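Local structure of pyruvate kinase 1 (Trypanosoma brucei brucei, 4KCT) at residues D360-F364 with V386-F390; C286-G290 with S411-P415; Q33-L38 with T63-V68. The protein catalyses transfer of a phosphoryl group from phosphoenolpyruvate to ADP, giving pyruvate and ATP, and also has an intrinsic oxaloacetate decarboxylase activity. One frame throughout, in Å; residues are numbered along the deposited sequence. Where two conformers were deposited one is given.

Contact 1. Residues D360-F364 with V386-F390; sequences DTVMF and VASAF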
ATOM      1  N   ASP A 360      10.623   5.012 -11.430  1.00 30.70           N
ATOM      2  CA  ASP A 360      11.946   4.802 -10.789  1.00 33.68           C
ATOM      3  C   ASP A 360      11.998   3.558  -9.879  1.00 27.07           C
ATOM      4  O   ASP A 360      12.879   2.725 -10.013  1.00 31.67           O
ATOM      5  CB  ASP A 360      12.318   6.037  -9.949  1.00 36.39           C
ATOM      6  CG  ASP A 360      13.148   7.041 -10.722  1.00 49.63           C
ATOM      7  OD1 ASP A 360      13.339   8.167 -10.216  1.00 61.06           O
ATOM      8  OD2 ASP A 360      13.590   6.716 -11.840  1.00 45.50           O
ATOM      9  N   THR A 361      11.132   3.535  -8.868  1.00 18.47           N
ATOM     10  CA  THR A 361      11.392   2.774  -7.646  1.00 21.24           C
ATOM     11  C   THR A 361      10.397   1.636  -7.481  1.00 21.96           C
ATOM     12  O   THR A 361      10.572   0.784  -6.618  1.00 19.92           O
ATOM     13  CB  THR A 361      11.297   3.674  -6.410  1.00 25.20           C
ATOM     14  OG1 THR A 361      10.037   4.323  -6.435  1.00 25.09           O
ATOM     15  CG2 THR A 361      12.396   4.767  -6.459  1.00 26.24           C
ATOM     16  N   VAL A 362       9.425   1.544  -8.382  1.00 23.72           N
ATOM     17  CA  VAL A 362       8.416   0.479  -8.286  1.00 23.97           C
ATOM     18  C   VAL A 362       8.968  -0.922  -8.411  1.00 20.69           C
ATOM     19  O   VAL A 362       8.643  -1.778  -7.580  1.00 17.72           O
ATOM     20  CB  VAL A 362       7.232   0.677  -9.252  1.00 31.03           C
ATOM     21  CG1 VAL A 362       6.382  -0.597  -9.319  1.00 32.21           C
ATOM     22  CG2 VAL A 362       6.372   1.847  -8.779  1.00 34.20           C
ATOM     23  N   MET A 363       9.854  -1.161  -9.400  1.00 19.98           N
ATOM     24  CA  MET A 363      10.472  -2.474  -9.529  1.00 20.13           C
ATOM     25  C   MET A 363      11.321  -2.773  -8.307  1.00 19.04           C
ATOM     26  O   MET A 363      11.269  -3.881  -7.765  1.00 17.23           O
ATOM     27  CB  MET A 363      11.331  -2.605 -10.812  1.00 23.14           C
ATOM     28  CG  MET A 363      10.535  -2.894 -12.080  1.00 33.19           C
ATOM     29  SD  MET A 363      10.123  -4.640 -12.181  1.00 40.17           S
ATOM     30  CE  MET A 363      11.467  -5.263 -13.213  1.00 41.57           C
ATOM     31  N   PHE A 364      12.158  -1.808  -7.912  1.00 16.70           N
ATOM     32  CA  PHE A 364      12.997  -2.001  -6.737  1.00 16.36           C
ATOM     33  C   PHE A 364      12.189  -2.513  -5.554  1.00 16.00           C
ATOM     34  O   PHE A 364      12.547  -3.535  -4.905  1.00 14.24           O
ATOM     35  CB  PHE A 364      13.731  -0.688  -6.362  1.00 16.67           C
ATOM     36  CG  PHE A 364      14.515  -0.779  -5.061  1.00 18.10           C
ATOM     37  CD1 PHE A 364      15.680  -1.525  -4.992  1.00 17.36           C
ATOM     38  CD2 PHE A 364      13.987  -0.247  -3.869  1.00 20.43           C
ATOM     39  CE1 PHE A 364      16.397  -1.656  -3.791  1.00 17.18           C
ATOM     40  CE2 PHE A 364      14.677  -0.421  -2.640  1.00 21.48           C
ATOM     41  CZ  PHE A 364      15.910  -1.074  -2.625  1.00 20.93           C
ATOM     42  N   VAL A 386      21.545  -0.047  -3.806  1.00 13.62           N
ATOM     43  CA  VAL A 386      20.601   0.507  -4.786  1.00 13.02           C
ATOM     44  C   VAL A 386      19.643   1.509  -4.124  1.00 13.01           C
ATOM     45  O   VAL A 386      19.368   2.580  -4.675  1.00 12.90           O
ATOM     46  CB  VAL A 386      19.794  -0.608  -5.530  1.00 12.96           C
ATOM     47  CG1 VAL A 386      18.670   0.016  -6.375  1.00 13.17           C
ATOM     48  CG2 VAL A 386      20.717  -1.416  -6.425  1.00 12.23           C
ATOM     49  N   ALA A 387      19.141   1.165  -2.941  1.00 13.82           N
ATOM     50  CA  ALA A 387      18.324   2.108  -2.194  1.00 15.17           C
ATOM     51  C   ALA A 387      19.044   3.449  -1.994  1.00 15.05           C
ATOM     52  O   ALA A 387      18.437   4.527  -2.182  1.00 15.24           O
ATOM     53  CB  ALA A 387      17.864   1.512  -0.852  1.00 13.95           C
ATOM     54  N   SER A 388      20.301   3.395  -1.558  1.00 13.47           N
ATOM     55  CA  SER A 388      21.053   4.621  -1.319  0.50 13.70           C
ATOM     56  C   SER A 388      21.256   5.430  -2.604  1.00 14.14           C
ATOM     57  O   SER A 388      21.199   6.654  -2.571  1.00 14.63           O
ATOM     58  CB  SER A 388      22.394   4.350  -0.595  0.50 13.27           C
ATOM     59  OG  SER A 388      23.300   3.600  -1.392  0.50 12.58           O
ATOM     60  N   ALA A 389      21.392   4.737  -3.748  1.00 14.06           N
ATOM     61  CA  ALA A 389      21.491   5.416  -5.057  1.00 15.00           C
ATOM     62  C   ALA A 389      20.229   6.214  -5.372  1.00 15.54           C
ATOM     63  O   ALA A 389      20.290   7.367  -5.848  1.00 15.79           O
ATOM     64  CB  ALA A 389      21.766   4.394  -6.166  1.00 15.39           C
ATOM     65  N   PHE A 390      19.074   5.618  -5.122  1.00 14.63           N
ATOM     66  CA  PHE A 390      17.841   6.372  -5.269  1.00 15.45           C
ATOM     67  C   PHE A 390      17.808   7.556  -4.299  1.00 17.32           C
ATOM     68  O   PHE A 390      17.390   8.644  -4.679  1.00 18.86           O
ATOM     69  CB  PHE A 390      16.617   5.462  -5.063  1.00 14.32           C
ATOM     70  CG  PHE A 390      16.332   4.563  -6.237  1.00 14.63           C
ATOM     71  CD1 PHE A 390      16.025   5.113  -7.505  1.00 15.37           C
ATOM     72  CD2 PHE A 390      16.356   3.187  -6.094  1.00 16.36           C
ATOM     73  CE1 PHE A 390      15.636   4.278  -8.565  1.00 15.52           C
ATOM     74  CE2 PHE A 390      16.060   2.346  -7.181  1.00 16.63           C
ATOM     75  CZ  PHE A 390      15.707   2.899  -8.415  1.00 16.88           C
TER

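Contact 2. Residues C286-G290 with S411-P415; sequences CNVVG and SKYRP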
ATOM      1  N   CYS A 286      11.982 -14.397 -13.392  1.00 14.01           N
ATOM      2  CA  CYS A 286      13.427 -14.138 -13.519  1.00 15.02           C
ATOM      3  C   CYS A 286      13.882 -12.896 -12.751  1.00 15.14           C
ATOM      4  O   CYS A 286      14.971 -12.893 -12.172  1.00 16.25           O
ATOM      5  CB  CYS A 286      13.839 -14.020 -14.998  1.00 14.63           C
ATOM      6  SG  CYS A 286      13.774 -15.615 -15.862  1.00 16.61           S
ATOM      7  N   ASN A 287      13.103 -11.818 -12.830  1.00 14.17           N
ATOM      8  CA  ASN A 287      13.376 -10.616 -12.048  1.00 15.17           C
ATOM      9  C   ASN A 287      13.450 -10.938 -10.546  1.00 16.20           C
ATOM     10  O   ASN A 287      14.307 -10.400  -9.821  1.00 16.03           O
ATOM     11  CB  ASN A 287      12.301  -9.544 -12.265  1.00 14.87           C
ATOM     12  CG  ASN A 287      12.286  -8.963 -13.688  1.00 17.67           C
ATOM     13  OD1 ASN A 287      11.335  -8.275 -14.046  1.00 20.36           O
ATOM     14  ND2 ASN A 287      13.301  -9.264 -14.502  1.00 16.09           N
ATOM     15  N   VAL A 288      12.479 -11.707 -10.051  1.00 15.57           N
ATOM     16  CA  VAL A 288      12.396 -11.961  -8.614  1.00 16.77           C
ATOM     17  C   VAL A 288      13.630 -12.722  -8.081  1.00 17.12           C
ATOM     18  O   VAL A 288      14.083 -12.466  -6.953  1.00 18.34           O
ATOM     19  CB  VAL A 288      11.068 -12.703  -8.215  1.00 19.48           C
ATOM     20  CG1 VAL A 288      11.201 -13.328  -6.827  1.00 23.42           C
ATOM     21  CG2 VAL A 288       9.894 -11.719  -8.228  1.00 21.99           C
ATOM     22  N   VAL A 289      14.180 -13.650  -8.873  1.00 16.44           N
ATOM     23  CA  VAL A 289      15.386 -14.334  -8.456  1.00 17.36           C
ATOM     24  C   VAL A 289      16.657 -13.637  -8.912  1.00 19.96           C
ATOM     25  O   VAL A 289      17.723 -14.018  -8.515  1.00 23.42           O
ATOM     26  CB  VAL A 289      15.424 -15.852  -8.872  1.00 21.48           C
ATOM     27  CG1 VAL A 289      14.176 -16.586  -8.385  1.00 24.34           C
ATOM     28  CG2 VAL A 289      15.559 -15.999 -10.348  1.00 20.60           C
ATOM     29  N   GLY A 290      16.552 -12.653  -9.794  1.00 15.93           N
ATOM     30  CA  GLY A 290      17.752 -11.948 -10.262  1.00 15.68           C
ATOM     31  C   GLY A 290      18.621 -12.683 -11.290  1.00 17.33           C
ATOM     32  O   GLY A 290      19.869 -12.606 -11.235  1.00 17.94           O
ATOM     33  N   SER A 411      22.124  -5.352 -10.311  1.00 13.96           N
ATOM     34  CA  SER A 411      21.142  -5.207 -11.405  1.00 15.04           C
ATOM     35  C   SER A 411      19.774  -5.795 -11.042  1.00 13.84           C
ATOM     36  O   SER A 411      18.731  -5.290 -11.474  1.00 14.10           O
ATOM     37  CB  SER A 411      21.675  -5.858 -12.703  1.00 14.29           C
ATOM     38  OG  SER A 411      20.755  -5.636 -13.781  1.00 16.81           O
ATOM     39  N   LYS A 412      19.773  -6.834 -10.211  1.00 12.75           N
ATOM     40  CA  LYS A 412      18.523  -7.459  -9.797  1.00 12.84           C
ATOM     41  C   LYS A 412      17.579  -6.388  -9.187  1.00 13.51           C
ATOM     42  O   LYS A 412      16.348  -6.473  -9.330  1.00 12.84           O
ATOM     43  CB  LYS A 412      18.816  -8.554  -8.760  1.00 12.21           C
ATOM     44  CG  LYS A 412      17.606  -9.030  -7.994  1.00 12.74           C
ATOM     45  CD  LYS A 412      17.998 -10.186  -7.045  1.00 12.88           C
ATOM     46  CE  LYS A 412      16.750 -10.753  -6.365  1.00 14.28           C
ATOM     47  NZ  LYS A 412      17.093 -11.905  -5.485  1.00 13.83           N
ATOM     48  N   TYR A 413      18.153  -5.403  -8.497  1.00 13.21           N
ATOM     49  CA  TYR A 413      17.337  -4.387  -7.800  1.00 13.62           C
ATOM     50  C   TYR A 413      17.050  -3.158  -8.656  1.00 14.97           C
ATOM     51  O   TYR A 413      16.346  -2.243  -8.220  1.00 14.82           O
ATOM     52  CB  TYR A 413      17.956  -4.012  -6.440  1.00 12.83           C
ATOM     53  CG  TYR A 413      17.787  -5.131  -5.439  1.00 14.53           C
ATOM     54  CD1 TYR A 413      16.533  -5.349  -4.827  1.00 14.37           C
ATOM     55  CD2 TYR A 413      18.726  -6.159  -5.369  1.00 14.66           C
ATOM     56  CE1 TYR A 413      16.324  -6.448  -3.985  1.00 14.88           C
ATOM     57  CE2 TYR A 413      18.490  -7.295  -4.589  1.00 15.78           C
ATOM     58  CZ  TYR A 413      17.276  -7.436  -3.924  1.00 16.70           C
ATOM     59  OH  TYR A 413      17.026  -8.579  -3.186  1.00 17.37           O
ATOM     60  N   ARG A 414      17.425  -3.233  -9.934  1.00 14.79           N
ATOM     61  CA  ARG A 414      16.891  -2.309 -10.936  1.00 13.88           C
ATOM     62  C   ARG A 414      17.154  -0.821 -10.576  1.00 15.16           C
ATOM     63  O   ARG A 414      16.220  -0.033 -10.481  1.00 14.64           O
ATOM     64  CB  ARG A 414      15.381  -2.551 -11.120  1.00 16.31           C
ATOM     65  CG  ARG A 414      15.014  -3.922 -11.756  1.00 19.08           C
ATOM     66  CD  ARG A 414      16.029  -4.352 -12.790  1.00 20.99           C
ATOM     67  NE  ARG A 414      15.493  -5.284 -13.807  1.00 23.57           N
ATOM     68  CZ  ARG A 414      16.222  -6.231 -14.411  1.00 20.42           C
ATOM     69  NH1 ARG A 414      15.717  -6.904 -15.455  1.00 19.13           N
ATOM     70  NH2 ARG A 414      17.508  -6.407 -14.077  1.00 20.32           N
ATOM     71  N   PRO A 415      18.418  -0.450 -10.333  1.00 14.94           N
ATOM     72  CA  PRO A 415      18.696   0.981 -10.218  1.00 15.60           C
ATOM     73  C   PRO A 415      18.322   1.730 -11.508  1.00 18.64           C
ATOM     74  O   PRO A 415      18.175   1.104 -12.575  1.00 17.55           O
ATOM     75  CB  PRO A 415      20.225   1.028  -9.998  1.00 15.54           C
ATOM     76  CG  PRO A 415      20.745  -0.231 -10.619  1.00 15.51           C
ATOM     77  CD  PRO A 415      19.652  -1.262 -10.349  1.00 14.04           C
TER
HETATM   78  O   HOH W   1      15.466  -8.280 -11.101  1.00 17.04           O
HETATM   79  O   HOH W   2      19.673 -13.256  -6.904  1.00 30.47           O

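Contact 3. Residues Q33-L38 with T63-V68; sequences QSVEAL and TTINNV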
ATOM      1  N   GLN A  33      27.675 -10.621 -41.342  1.00 22.81           N
ATOM      2  CA  GLN A  33      28.838 -11.402 -40.909  1.00 23.24           C
ATOM      3  C   GLN A  33      30.202 -10.709 -41.088  1.00 24.24           C
ATOM      4  O   GLN A  33      31.187 -11.090 -40.449  1.00 21.89           O
ATOM      5  CB  GLN A  33      28.859 -12.800 -41.539  1.00 25.32           C
ATOM      6  CG  GLN A  33      29.800 -13.755 -40.805  1.00 23.98           C
ATOM      7  CD  GLN A  33      29.931 -15.096 -41.508  1.00 27.72           C
ATOM      8  OE1 GLN A  33      30.116 -15.152 -42.722  1.00 25.26           O
ATOM      9  NE2 GLN A  33      29.741 -16.170 -40.770  1.00 23.48           N
ATOM     10  N   SER A  34      30.290  -9.772 -42.018  1.00 25.57           N
ATOM     11  CA  SER A  34      31.576  -9.166 -42.323  1.00 25.87           C
ATOM     12  C   SER A  34      32.058  -8.324 -41.136  1.00 28.89           C
ATOM     13  O   SER A  34      31.251  -7.836 -40.330  1.00 21.82           O
ATOM     14  CB  SER A  34      31.490  -8.307 -43.594  1.00 28.71           C
ATOM     15  OG  SER A  34      30.759  -7.114 -43.347  1.00 26.52           O
ATOM     16  N   VAL A  35      33.368  -8.149 -41.021  1.00 23.89           N
ATOM     17  CA  VAL A  35      33.898  -7.340 -39.936  1.00 26.13           C
ATOM     18  C   VAL A  35      33.314  -5.918 -39.982  1.00 27.55           C
ATOM     19  O   VAL A  35      32.981  -5.337 -38.945  1.00 24.24           O
ATOM     20  CB  VAL A  35      35.435  -7.295 -39.973  1.00 27.02           C
ATOM     21  CG1 VAL A  35      35.974  -6.286 -38.974  1.00 27.15           C
ATOM     22  CG2 VAL A  35      35.998  -8.692 -39.714  1.00 25.20           C
ATOM     23  N   GLU A  36      33.196  -5.358 -41.178  1.00 26.89           N
ATOM     24  CA  GLU A  36      32.657  -4.028 -41.275  0.50 28.22           C
ATOM     25  C   GLU A  36      31.176  -3.988 -40.866  1.00 25.64           C
ATOM     26  O   GLU A  36      30.761  -3.072 -40.153  1.00 24.14           O
ATOM     27  CB  GLU A  36      32.879  -3.432 -42.661  0.50 31.78           C
ATOM     28  CG  GLU A  36      33.331  -1.978 -42.635  0.50 35.82           C
ATOM     29  CD  GLU A  36      34.663  -1.775 -41.917  0.50 36.95           C
ATOM     30  OE1 GLU A  36      34.777  -0.811 -41.130  0.50 35.86           O
ATOM     31  OE2 GLU A  36      35.605  -2.558 -42.155  0.50 40.36           O
ATOM     32  N   ALA A  37      30.402  -5.001 -41.252  1.00 22.42           N
ATOM     33  CA  ALA A  37      28.999  -5.028 -40.866  1.00 22.37           C
ATOM     34  C   ALA A  37      28.891  -5.150 -39.354  1.00 22.26           C
ATOM     35  O   ALA A  37      27.995  -4.560 -38.739  1.00 24.34           O
ATOM     36  CB  ALA A  37      28.247  -6.176 -41.550  1.00 20.10           C
ATOM     37  N   LEU A  38      29.751  -5.973 -38.763  1.00 21.72           N
ATOM     38  CA  LEU A  38      29.701  -6.192 -37.322  1.00 23.80           C
ATOM     39  C   LEU A  38      30.064  -4.933 -36.553  1.00 22.71           C
ATOM     40  O   LEU A  38      29.491  -4.655 -35.513  1.00 21.71           O
ATOM     41  CB  LEU A  38      30.606  -7.356 -36.907  1.00 21.81           C
ATOM     42  CG  LEU A  38      30.055  -8.746 -37.297  1.00 22.05           C
ATOM     43  CD1 LEU A  38      31.132  -9.829 -37.230  1.00 20.15           C
ATOM     44  CD2 LEU A  38      28.832  -9.122 -36.466  1.00 19.37           C
ATOM     45  N   THR A  63      33.871 -18.244 -38.812  1.00 22.04           N
ATOM     46  CA  THR A  63      34.006 -16.914 -39.425  1.00 23.97           C
ATOM     47  C   THR A  63      33.316 -15.832 -38.567  1.00 22.55           C
ATOM     48  O   THR A  63      33.872 -14.748 -38.341  1.00 22.47           O
ATOM     49  CB  THR A  63      33.464 -16.914 -40.875  1.00 26.17           C
ATOM     50  OG1 THR A  63      34.220 -17.850 -41.654  1.00 26.95           O
ATOM     51  CG2 THR A  63      33.582 -15.536 -41.523  1.00 26.17           C
ATOM     52  N   THR A  64      32.103 -16.128 -38.103  1.00 22.86           N
ATOM     53  CA  THR A  64      31.382 -15.201 -37.230  1.00 22.20           C
ATOM     54  C   THR A  64      32.176 -14.919 -35.962  1.00 19.88           C
ATOM     55  O   THR A  64      32.423 -13.777 -35.619  1.00 23.33           O
ATOM     56  CB  THR A  64      29.981 -15.744 -36.853  1.00 20.56           C
ATOM     57  OG1 THR A  64      29.216 -15.960 -38.053  1.00 23.22           O
ATOM     58  CG2 THR A  64      29.213 -14.709 -35.905  1.00 17.74           C
ATOM     59  N   ILE A  65      32.634 -15.975 -35.306  1.00 21.30           N
ATOM     60  CA  ILE A  65      33.440 -15.827 -34.118  1.00 20.86           C
ATOM     61  C   ILE A  65      34.666 -14.949 -34.378  1.00 23.51           C
ATOM     62  O   ILE A  65      34.903 -13.941 -33.655  1.00 22.06           O
ATOM     63  CB  ILE A  65      33.866 -17.197 -33.554  1.00 22.91           C
ATOM     64  CG1 ILE A  65      32.654 -17.885 -32.918  1.00 21.12           C
ATOM     65  CG2 ILE A  65      34.996 -17.028 -32.512  1.00 22.00           C
ATOM     66  CD1 ILE A  65      32.904 -19.330 -32.551  1.00 24.37           C
ATOM     67  N   ASN A  66      35.417 -15.268 -35.435  1.00 21.18           N
ATOM     68  CA  ASN A  66      36.627 -14.506 -35.729  1.00 22.12           C
ATOM     69  C   ASN A  66      36.316 -13.058 -36.050  1.00 23.83           C
ATOM     70  O   ASN A  66      37.051 -12.137 -35.634  1.00 23.02           O
ATOM     71  CB  ASN A  66      37.416 -15.144 -36.887  1.00 24.54           C
ATOM     72  CG  ASN A  66      37.969 -16.511 -36.527  1.00 26.99           C
ATOM     73  OD1 ASN A  66      37.982 -16.901 -35.360  1.00 28.02           O
ATOM     74  ND2 ASN A  66      38.350 -17.273 -37.536  1.00 28.12           N
ATOM     75  N   ASN A  67      35.275 -12.850 -36.845  1.00 21.86           N
ATOM     76  CA  ASN A  67      34.921 -11.503 -37.263  1.00 21.88           C
ATOM     77  C   ASN A  67      34.392 -10.658 -36.103  1.00 21.92           C
ATOM     78  O   ASN A  67      34.667  -9.448 -36.033  1.00 22.33           O
ATOM     79  CB  ASN A  67      33.924 -11.523 -38.447  1.00 21.28           C
ATOM     80  CG  ASN A  67      34.581 -11.973 -39.747  1.00 25.24           C
ATOM     81  OD1 ASN A  67      35.745 -12.286 -39.749  1.00 25.40           O
ATOM     82  ND2 ASN A  67      33.809 -12.080 -40.825  1.00 24.03           N
ATOM     83  N   VAL A  68      33.626 -11.286 -35.205  1.00 20.99           N
ATOM     84  CA  VAL A  68      33.077 -10.571 -34.032  1.00 21.18           C
ATOM     85  C   VAL A  68      34.235 -10.105 -33.153  1.00 23.41           C
ATOM     86  O   VAL A  68      34.316  -8.931 -32.783  1.00 21.29           O
ATOM     87  CB  VAL A  68      32.133 -11.460 -33.182  1.00 20.67           C
ATOM     88  CG1 VAL A  68      31.899 -10.828 -31.805  1.00 19.93           C
ATOM     89  CG2 VAL A  68      30.795 -11.671 -33.892  1.00 19.65           C
TER

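Contact 1. Residues D360-F364 with V386-F390
Thr361 and Phe390 are paired across the contact, CA atoms 7.8 Å apart, and Phe364 and Ala387 form the next pair at 8.1 Å; the gap is filled by side chains and no hydrogen bond spans it. Residues 362-364 open helix 362-369, whereas 386-390 is continuous helix, Phe390 N bonding to Val386 O. The methyl CG2 of Thr361 sits over one face of the Phe390 ring, a CH-pi contact 3.9 Å from the ring centroid and only 15° off the normal. Asp360 contributes its carbonyl O, 3.3 Å from Phe390 CZ. With CG anti to the backbone N (chi1 174°), the Phe364 ring extends to the helix 377-392: its CD1 lies 3.6 Å from Val386 CG1 and its CZ 3.7 Å from Ala387 CB. The two ring planes are inclined at 59°, and these side chains come nearest at Phe364 CB and Phe390 CE2, 3.9 Å. Asp360 OD2 is hydrogen-bonded to Asn416 ND2, a loop residue that also touches Phe390. Val386 reaches Tyr413 and, with Ala389, strand 396-400 of the alpha/beta domain sheet, while Ala387 and Ser388 pack on Ser384, on helix 377-392 of a second subunit.

Contact 2. Residues C286-G290 with S411-P415
The Arg414 guanidinium and the Asn287 amide meet with planes 59° apart, Arg414 NH1 lying 3.5 Å from Asn287 ND2; water 1 lies over one face of the guanidinium, offset toward its rim, and Ser411 O occupies an in-plane position at its edge. Both nitrogens of this close pair donate to Gly324 O, a shared acceptor, which would explain why two donors lie so close. The setting is the junction between the TIM barrel and the alpha/beta domain, where the Schellman motif ending helix 275-289, with Gly290 as its C-prime residue at positive phi, meets the end of helix 405-412. Arg414 NH2 bonds to Ser411 O at 3.1 Å, above the carbonyl plane, while Arg414 N reaches the same oxygen from the opposite face. A salt bridge from NH2 to Asp326 gives the guanidinium a further anchor. Lys412 lies against the helix terminus, fully extended beyond CG, which itself stands anti to the backbone N (chi1 165°). Its CD passes 3.7 Å from Gly290 CA, a close approach that the absence of a side chain on Gly290 allows, and its CE comes within 3.2 Å of Val288 O. The ammonium group is thereby carried to the carbonyl end of helix 275-289, where the helix dipole would be expected to suit a positive charge. NZ forms a salt bridge with Glu379 and a hydrogen bond with Gln371, whose NE2 in turn donates to Val288 O. Two waters complete the join: water 2 donates to Val289 O and accepts from Lys412 NZ, while water 1 donates to both Asn287 O and Lys412 O, each at 2.7 Å.

Contact 3. Residues Q33-L38 with T63-V68
Gln33 holds CG anti to its own N (chi1 -163°) and stays extended through CD, stretching its amide across to Thr63 and Thr64; in the other direction Asn67, with CG beside its backbone N (chi1 -72°), presents its amide to the Gln33 backbone. Two nearly straight hydrogen bonds result. Gln33 NE2 donates to Thr64 OG1 at 2.8 Å, with the hydroxyl oxygen lying in the Gln33 amide plane. Asn67 ND2 donates to Gln33 O, also at 2.8 Å; here the acceptor lies in the Asn67 amide plane, but the donor is tilted 32° from the carbonyl plane. Each bond helps to set the rotation of one amide. The methyl CG2 of Thr63 packs against the Gln33 amide, 3.7 Å from CD.

These segments belong to the outer helical layer of the TIM barrel. Helix 35-44 leads into strand 46-52, which is followed by helix 58-75, so the contact joins helices on either side of one strand in the chain. Ser34 is the N-cap of helix 35-44, its OG accepting from Ala37 N at 3.0 Å. One residue on, Val35 lies across Asn67, and its CG2 methyl is 3.6 Å from Asn67 CG, against the amide group. Deeper in, Leu38 brings CD1 to 3.5 Å from Asn67 CB and to 3.8 Å from Val68 CG2. Leu38 and Thr64 both also rest on Ile28, and Val68 touches Ala49 of strand 46-52, beneath the helices.

How the contacts relate
Along the chain contact 3 closes first, within the opening part of the barrel; contact 2 then spans from barrel helix 275-289 to the end of helix 405-412, and contact 1 falls entirely within that span. Contacts 1 and 2, with centres about 11 Å apart, form one continuous region: Phe364 and Val386 meet the carbonyl O of Tyr413, and Phe390 that of Arg414. Segment 411-415 thus meets both the barrel and helices 362-369 and 377-392, so that it lies where the barrel meets the alpha/beta domain. Contact 3 stands apart, about 32 Å from contact 2 and about 39 Å from contact 1, centre to centre, across the chain's centre from contact 2, and belongs to the barrel alone.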